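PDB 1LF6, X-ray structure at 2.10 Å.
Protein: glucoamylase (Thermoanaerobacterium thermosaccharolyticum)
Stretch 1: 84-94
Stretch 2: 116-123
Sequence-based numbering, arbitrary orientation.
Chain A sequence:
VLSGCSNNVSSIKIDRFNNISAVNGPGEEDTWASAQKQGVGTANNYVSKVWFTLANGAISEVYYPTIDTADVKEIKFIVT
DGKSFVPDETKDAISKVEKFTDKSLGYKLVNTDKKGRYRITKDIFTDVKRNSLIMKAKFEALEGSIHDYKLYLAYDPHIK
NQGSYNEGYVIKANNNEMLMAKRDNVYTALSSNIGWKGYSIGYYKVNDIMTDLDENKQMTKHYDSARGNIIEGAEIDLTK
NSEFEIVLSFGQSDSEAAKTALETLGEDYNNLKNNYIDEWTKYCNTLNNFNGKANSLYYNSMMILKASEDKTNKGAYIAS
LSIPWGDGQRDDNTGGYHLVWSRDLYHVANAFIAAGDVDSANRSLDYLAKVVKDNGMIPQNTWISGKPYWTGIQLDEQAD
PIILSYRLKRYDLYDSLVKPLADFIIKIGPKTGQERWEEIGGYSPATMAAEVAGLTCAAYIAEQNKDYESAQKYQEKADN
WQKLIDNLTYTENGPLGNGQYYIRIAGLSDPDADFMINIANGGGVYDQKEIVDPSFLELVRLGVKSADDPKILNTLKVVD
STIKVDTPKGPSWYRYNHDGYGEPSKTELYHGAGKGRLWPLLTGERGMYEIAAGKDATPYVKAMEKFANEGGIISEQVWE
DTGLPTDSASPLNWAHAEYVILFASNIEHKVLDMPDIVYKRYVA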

ATOM      1  N   SER A  84      -0.624  -1.746  40.156  1.00 52.16           N
ATOM      2  CA  SER A  84      -0.255  -0.402  39.729  1.00 53.05           C
ATOM      3  C   SER A  84      -0.113  -0.161  38.225  1.00 53.61           C
ATOM      4  O   SER A  84      -0.994   0.432  37.604  1.00 55.55           O
ATOM      5  N   PHE A  85       0.992  -0.616  37.639  1.00 53.69           N
ATOM      6  CA  PHE A  85       1.241  -0.399  36.213  1.00 52.90           C
ATOM      7  C   PHE A  85       0.272  -1.086  35.247  1.00 51.84           C
ATOM      8  O   PHE A  85      -0.273  -2.155  35.532  1.00 52.03           O
ATOM      9  N   VAL A  86       0.072  -0.444  34.097  1.00 50.24           N
ATOM     10  CA  VAL A  86      -0.808  -0.944  33.044  1.00 48.11           C
ATOM     11  C   VAL A  86      -0.215  -0.581  31.680  1.00 46.06           C
ATOM     12  O   VAL A  86      -0.538   0.466  31.120  1.00 46.17           O
ATOM     13  N   PRO A  87       0.678  -1.432  31.139  1.00 44.99           N
ATOM     14  CA  PRO A  87       1.290  -1.155  29.834  1.00 42.44           C
ATOM     15  C   PRO A  87       0.538  -1.684  28.614  1.00 39.56           C
ATOM     16  O   PRO A  87       0.025  -2.803  28.611  1.00 38.29           O
ATOM     17  N   ASP A  88       0.486  -0.843  27.585  1.00 37.17           N
ATOM     18  CA  ASP A  88      -0.150  -1.162  26.311  1.00 32.74           C
ATOM     19  C   ASP A  88       1.021  -1.589  25.436  1.00 30.67           C
ATOM     20  O   ASP A  88       1.915  -0.789  25.168  1.00 31.03           O
ATOM     21  N   GLU A  89       1.029  -2.849  25.011  1.00 28.76           N
ATOM     22  CA  GLU A  89       2.127  -3.367  24.197  1.00 27.59           C
ATOM     23  C   GLU A  89       2.441  -2.504  22.973  1.00 27.54           C
ATOM     24  O   GLU A  89       3.605  -2.357  22.601  1.00 25.63           O
ATOM     25  N   THR A  90       1.410  -1.925  22.360  1.00 26.86           N
ATOM     26  CA  THR A  90       1.610  -1.102  21.172  1.00 27.54           C
ATOM     27  C   THR A  90       2.375   0.193  21.418  1.00 28.45           C
ATOM     28  O   THR A  90       2.732   0.894  20.471  1.00 27.84           O
ATOM     29  N   LYS A  91       2.645   0.520  22.678  1.00 30.31           N
ATOM     30  CA  LYS A  91       3.382   1.748  22.970  1.00 30.08           C
ATOM     31  C   LYS A  91       4.370   1.635  24.123  1.00 30.16           C
ATOM     32  O   LYS A  91       5.277   2.456  24.242  1.00 28.52           O
ATOM     33  N   ASP A  92       4.203   0.619  24.964  1.00 29.82           N
ATOM     34  CA  ASP A  92       5.088   0.447  26.112  1.00 29.82           C
ATOM     35  C   ASP A  92       6.042  -0.733  25.978  1.00 30.21           C
ATOM     36  O   ASP A  92       6.660  -1.150  26.960  1.00 31.04           O
ATOM     37  N   ALA A  93       6.164  -1.268  24.769  1.00 29.01           N
ATOM     38  CA  ALA A  93       7.051  -2.399  24.532  1.00 28.41           C
ATOM     39  C   ALA A  93       7.768  -2.248  23.197  1.00 27.98           C
ATOM     40  O   ALA A  93       7.271  -1.583  22.291  1.00 29.53           O
ATOM     41  N   ILE A  94       8.944  -2.856  23.087  1.00 28.48           N
ATOM     42  CA  ILE A  94       9.724  -2.800  21.853  1.00 27.80           C
ATOM     43  C   ILE A  94       9.355  -4.021  21.021  1.00 26.91           C
ATOM     44  O   ILE A  94       9.404  -5.149  21.511  1.00 27.21           O
ATOM     45  N   GLY A 116      11.144  -4.240  30.943  1.00 39.80           N
ATOM     46  CA  GLY A 116      11.630  -5.601  31.090  1.00 39.67           C
ATOM     47  C   GLY A 116      10.908  -6.491  32.080  1.00 40.27           C
ATOM     48  O   GLY A 116      11.539  -7.295  32.767  1.00 41.73           O
ATOM     49  N   ARG A 117       9.588  -6.366  32.150  1.00 38.93           N
ATOM     50  CA  ARG A 117       8.807  -7.179  33.071  1.00 38.15           C
ATOM     51  C   ARG A 117       8.160  -8.359  32.358  1.00 36.92           C
ATOM     52  O   ARG A 117       8.007  -9.434  32.938  1.00 35.19           O
ATOM     53  N   TYR A 118       7.789  -8.161  31.098  1.00 35.09           N
ATOM     54  CA  TYR A 118       7.153  -9.222  30.330  1.00 34.54           C
ATOM     55  C   TYR A 118       7.629  -9.273  28.881  1.00 34.36           C
ATOM     56  O   TYR A 118       8.391  -8.420  28.424  1.00 33.67           O
ATOM     57  N   ARG A 119       7.154 -10.288  28.167  1.00 33.36           N
ATOM     58  CA  ARG A 119       7.486 -10.484  26.763  1.00 31.38           C
ATOM     59  C   ARG A 119       6.346 -11.256  26.121  1.00 30.20           C
ATOM     60  O   ARG A 119       5.894 -12.268  26.654  1.00 31.63           O
ATOM     61  N   ILE A 120       5.869 -10.769  24.983  1.00 27.86           N
ATOM     62  CA  ILE A 120       4.787 -11.439  24.277  1.00 26.31           C
ATOM     63  C   ILE A 120       5.267 -11.810  22.879  1.00 26.71           C
ATOM     64  O   ILE A 120       5.792 -10.967  22.150  1.00 27.95           O
ATOM     65  N   THR A 121       5.097 -13.074  22.513  1.00 25.92           N
ATOM     66  CA  THR A 121       5.518 -13.540  21.198  1.00 26.26           C
ATOM     67  C   THR A 121       4.290 -13.957  20.398  1.00 25.18           C
ATOM     68  O   THR A 121       3.419 -14.662  20.908  1.00 24.84           O
ATOM     69  N   LYS A 122       4.219 -13.516  19.144  1.00 23.99           N
ATOM     70  CA  LYS A 122       3.071 -13.834  18.305  1.00 24.19           C
ATOM     71  C   LYS A 122       3.417 -14.493  16.973  1.00 24.52           C
ATOM     72  O   LYS A 122       4.493 -14.294  16.419  1.00 23.06           O
ATOM     73  N   ASP A 123       2.471 -15.278  16.473  1.00 24.89           N
ATOM     74  CA  ASP A 123       2.587 -15.967  15.194  1.00 25.81           C
ATOM     75  C   ASP A 123       1.293 -15.585  14.503  1.00 23.80           C
ATOM     76  O   ASP A 123       0.212 -15.957  14.967  1.00 21.68           O
TER

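The most unusual feature of this contact is a cation-pi stack at one end of it: the guanidinium of Arg117 lies flat on the ring of Phe85. The two planes meet at 23°, their centres are 3.5 Å apart, and Arg117 CZ sits 3.5 Å from the centroid of the Phe85 ring, only 17° off the ring normal, so the charge lies over the face. The closest atoms of these two residues are Phe85 CG and Arg117 NH1, 3.0 Å apart. Arg117 reaches this position with chi1 m, chi2 t and chi3 m, a path that also brings its CD over the same ring, 4.2 Å from the centroid of Phe85 and 20° off the normal, a CH-pi contact. Phe85 meets it with chi1 p (70°) and chi2 at 80°. Arg117 NE is satisfied by a hydrogen bond elsewhere in the structure.

Pro87, with a C-gamma endo pucker, touches both Arg117 and Tyr118. Its CG lies 3.4 Å from Arg117 NH2 and 3.5 Å from Tyr118 CE1; both approaches are oblique, and the second is the apolar contact of the interface. Tyr118, chi1 p and chi2 -88°, extends its ring toward stretch 1, bringing OH to 3.8 Å from Ala93 CB and 4.0 Å from Glu89 CA. Both neighbours are carbons, so this is packing, and the hydroxyl, buried by the contact, has no polar partner anywhere in the model.

Farther along the strand, Ile120 and Lys122 also point toward stretch 1, whereas the CA-to-CB bond of Arg119 points away, as expected for neighbours on a strand. Ile120 (chi1 m, chi2 t) places CD1 4.1 Å from Glu89 OE1. Lys122 leaves its backbone with chi1 m and then runs fully extended, chi2 through chi4 all t, so that NZ donates to Glu89 OE2 at 2.6 Å, a hydrogen bond within a salt bridge. Glu89 answers with chi1 p and chi2 t; both its carboxylate oxygens and Lys122 NZ have further hydrogen bonds elsewhere in the structure.

The backbone carrying Glu89 is held by bonds internal to stretch 1. Asp88, whose CA-to-CB bond points away, is the N-cap: its OD2 accepts from Thr90 N at 2.9 Å and from Thr90 OG1 at 2.6 Å. Asp88 N in turn donates to Asp92 OD2 at 2.6 Å, while Asp88 O accepts from Lys91 N at 2.9 Å and Asp92 N at 2.7 Å. Altogether the two stretches bury 392 Å², summed over both sides.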

ATOM      1  CB  SER A  84       1.036   0.019  40.435  1.00 53.32           C
ATOM      2  OG  SER A  84       2.045  -0.964  40.272  1.00 52.77           O
ATOM      3  CB  PHE A  85       2.684  -0.794  35.869  1.00 53.99           C
ATOM      4  CG  PHE A  85       2.944  -2.274  35.924  1.00 54.81           C
ATOM      5  CD1 PHE A  85       2.571  -3.102  34.868  1.00 54.65           C
ATOM      6  CD2 PHE A  85       3.571  -2.838  37.028  1.00 55.29           C
ATOM      7  CE1 PHE A  85       2.817  -4.466  34.911  1.00 54.57           C
ATOM      8  CE2 PHE A  85       3.822  -4.204  37.080  1.00 56.09           C
ATOM      9  CZ  PHE A  85       3.445  -5.018  36.018  1.00 55.49           C
ATOM     10  CB  VAL A  86      -2.218  -0.313  33.140  1.00 47.97           C
ATOM     11  CG1 VAL A  86      -3.106  -0.840  32.026  1.00 48.01           C
ATOM     12  CG2 VAL A  86      -2.835  -0.618  34.492  1.00 49.97           C
ATOM     13  CB  PRO A  87       2.673  -1.788  29.963  1.00 43.19           C
ATOM     14  CG  PRO A  87       2.388  -2.982  30.781  1.00 44.25           C
ATOM     15  CD  PRO A  87       1.480  -2.432  31.869  1.00 45.58           C
ATOM     16  CB  ASP A  88      -0.824   0.095  25.751  1.00 32.30           C
ATOM     17  CG  ASP A  88      -1.420  -0.110  24.356  1.00 32.25           C
ATOM     18  OD1 ASP A  88      -2.274   0.716  23.963  1.00 30.54           O
ATOM     19  OD2 ASP A  88      -1.041  -1.069  23.651  1.00 29.02           O
ATOM     20  CB  GLU A  89       1.832  -4.805  23.747  1.00 26.61           C
ATOM     21  CG  GLU A  89       0.910  -4.912  22.540  1.00 28.01           C
ATOM     22  CD  GLU A  89       0.701  -6.346  22.077  1.00 27.20           C
ATOM     23  OE1 GLU A  89       1.669  -7.133  22.122  1.00 28.85           O
ATOM     24  OE2 GLU A  89      -0.426  -6.677  21.654  1.00 26.54           O
ATOM     25  CB  THR A  90       0.263  -0.756  20.475  1.00 25.86           C
ATOM     26  OG1 THR A  90      -0.533   0.079  21.324  1.00 28.11           O
ATOM     27  CG2 THR A  90      -0.511  -2.023  20.158  1.00 24.22           C
ATOM     28  CB  LYS A  91       2.400   2.886  23.249  1.00 32.73           C
ATOM     29  CG  LYS A  91       1.328   2.536  24.250  1.00 35.90           C
ATOM     30  CD  LYS A  91      -0.045   2.950  23.746  1.00 38.17           C
ATOM     31  CE  LYS A  91      -0.151   4.457  23.582  1.00 38.54           C
ATOM     32  NZ  LYS A  91      -1.518   4.846  23.143  1.00 38.72           N
ATOM     33  CB  ASP A  92       4.261   0.287  27.389  1.00 29.98           C
ATOM     34  CG  ASP A  92       3.286   1.428  27.596  1.00 28.00           C
ATOM     35  OD1 ASP A  92       3.698   2.592  27.419  1.00 28.23           O
ATOM     36  OD2 ASP A  92       2.115   1.162  27.935  1.00 28.88           O
ATOM     37  CB  ALA A  93       6.249  -3.697  24.556  1.00 27.36           C
ATOM     38  CB  ILE A  94      11.232  -2.839  22.133  1.00 28.51           C
ATOM     39  CG1 ILE A  94      11.618  -1.717  23.106  1.00 29.36           C
ATOM     40  CG2 ILE A  94      11.997  -2.705  20.827  1.00 29.18           C
ATOM     41  CD1 ILE A  94      11.309  -0.327  22.600  1.00 31.38           C
ATOM     42  CB  ARG A 117       7.735  -6.317  33.746  1.00 39.90           C
ATOM     43  CG  ARG A 117       8.316  -5.157  34.546  1.00 43.24           C
ATOM     44  CD  ARG A 117       7.252  -4.167  34.990  1.00 45.96           C
ATOM     45  NE  ARG A 117       6.454  -3.690  33.862  1.00 50.02           N
ATOM     46  CZ  ARG A 117       5.726  -2.577  33.873  1.00 51.14           C
ATOM     47  NH1 ARG A 117       5.695  -1.809  34.954  1.00 52.76           N
ATOM     48  NH2 ARG A 117       5.022  -2.238  32.803  1.00 51.50           N
ATOM     49  CB  TYR A 118       5.632  -9.050  30.341  1.00 35.21           C
ATOM     50  CG  TYR A 118       5.166  -7.796  29.638  1.00 36.37           C
ATOM     51  CD1 TYR A 118       5.052  -6.586  30.323  1.00 36.04           C
ATOM     52  CD2 TYR A 118       4.886  -7.808  28.270  1.00 36.46           C
ATOM     53  CE1 TYR A 118       4.669  -5.416  29.662  1.00 36.52           C
ATOM     54  CE2 TYR A 118       4.506  -6.646  27.600  1.00 36.31           C
ATOM     55  CZ  TYR A 118       4.402  -5.455  28.301  1.00 36.74           C
ATOM     56  OH  TYR A 118       4.046  -4.303  27.638  1.00 36.89           O
ATOM     57  CB  ARG A 119       8.783 -11.282  26.620  1.00 33.90           C
ATOM     58  CG  ARG A 119       9.202 -11.531  25.176  1.00 34.59           C
ATOM     59  CD  ARG A 119      10.202 -12.665  25.095  1.00 37.12           C
ATOM     60  NE  ARG A 119      11.444 -12.342  25.785  1.00 39.29           N
ATOM     61  CZ  ARG A 119      12.284 -13.249  26.271  1.00 39.52           C
ATOM     62  NH1 ARG A 119      13.395 -12.864  26.882  1.00 40.03           N
ATOM     63  NH2 ARG A 119      12.005 -14.542  26.157  1.00 39.46           N
ATOM     64  CB  ILE A 120       3.538 -10.532  24.163  1.00 25.05           C
ATOM     65  CG1 ILE A 120       3.034 -10.155  25.560  1.00 25.29           C
ATOM     66  CG2 ILE A 120       2.442 -11.250  23.390  1.00 23.97           C
ATOM     67  CD1 ILE A 120       1.791  -9.278  25.558  1.00 25.52           C
ATOM     68  CB  THR A 121       6.487 -14.732  21.323  1.00 28.18           C
ATOM     69  OG1 THR A 121       7.627 -14.329  22.090  1.00 28.21           O
ATOM     70  CG2 THR A 121       6.944 -15.203  19.945  1.00 26.87           C
ATOM     71  CB  LYS A 122       2.263 -12.560  18.024  1.00 24.54           C
ATOM     72  CG  LYS A 122       1.910 -11.737  19.257  1.00 25.61           C
ATOM     73  CD  LYS A 122       1.284 -10.402  18.855  1.00 26.89           C
ATOM     74  CE  LYS A 122       0.870  -9.586  20.068  1.00 26.78           C
ATOM     75  NZ  LYS A 122       0.289  -8.263  19.680  1.00 29.99           N
ATOM     76  CB  ASP A 123       2.645 -17.484  15.401  1.00 29.36           C
ATOM     77  CG  ASP A 123       4.028 -17.969  15.776  1.00 33.32           C
ATOM     78  OD1 ASP A 123       4.778 -17.179  16.383  1.00 34.83           O
ATOM     79  OD2 ASP A 123       4.367 -19.142  15.471  1.00 35.92           O
TER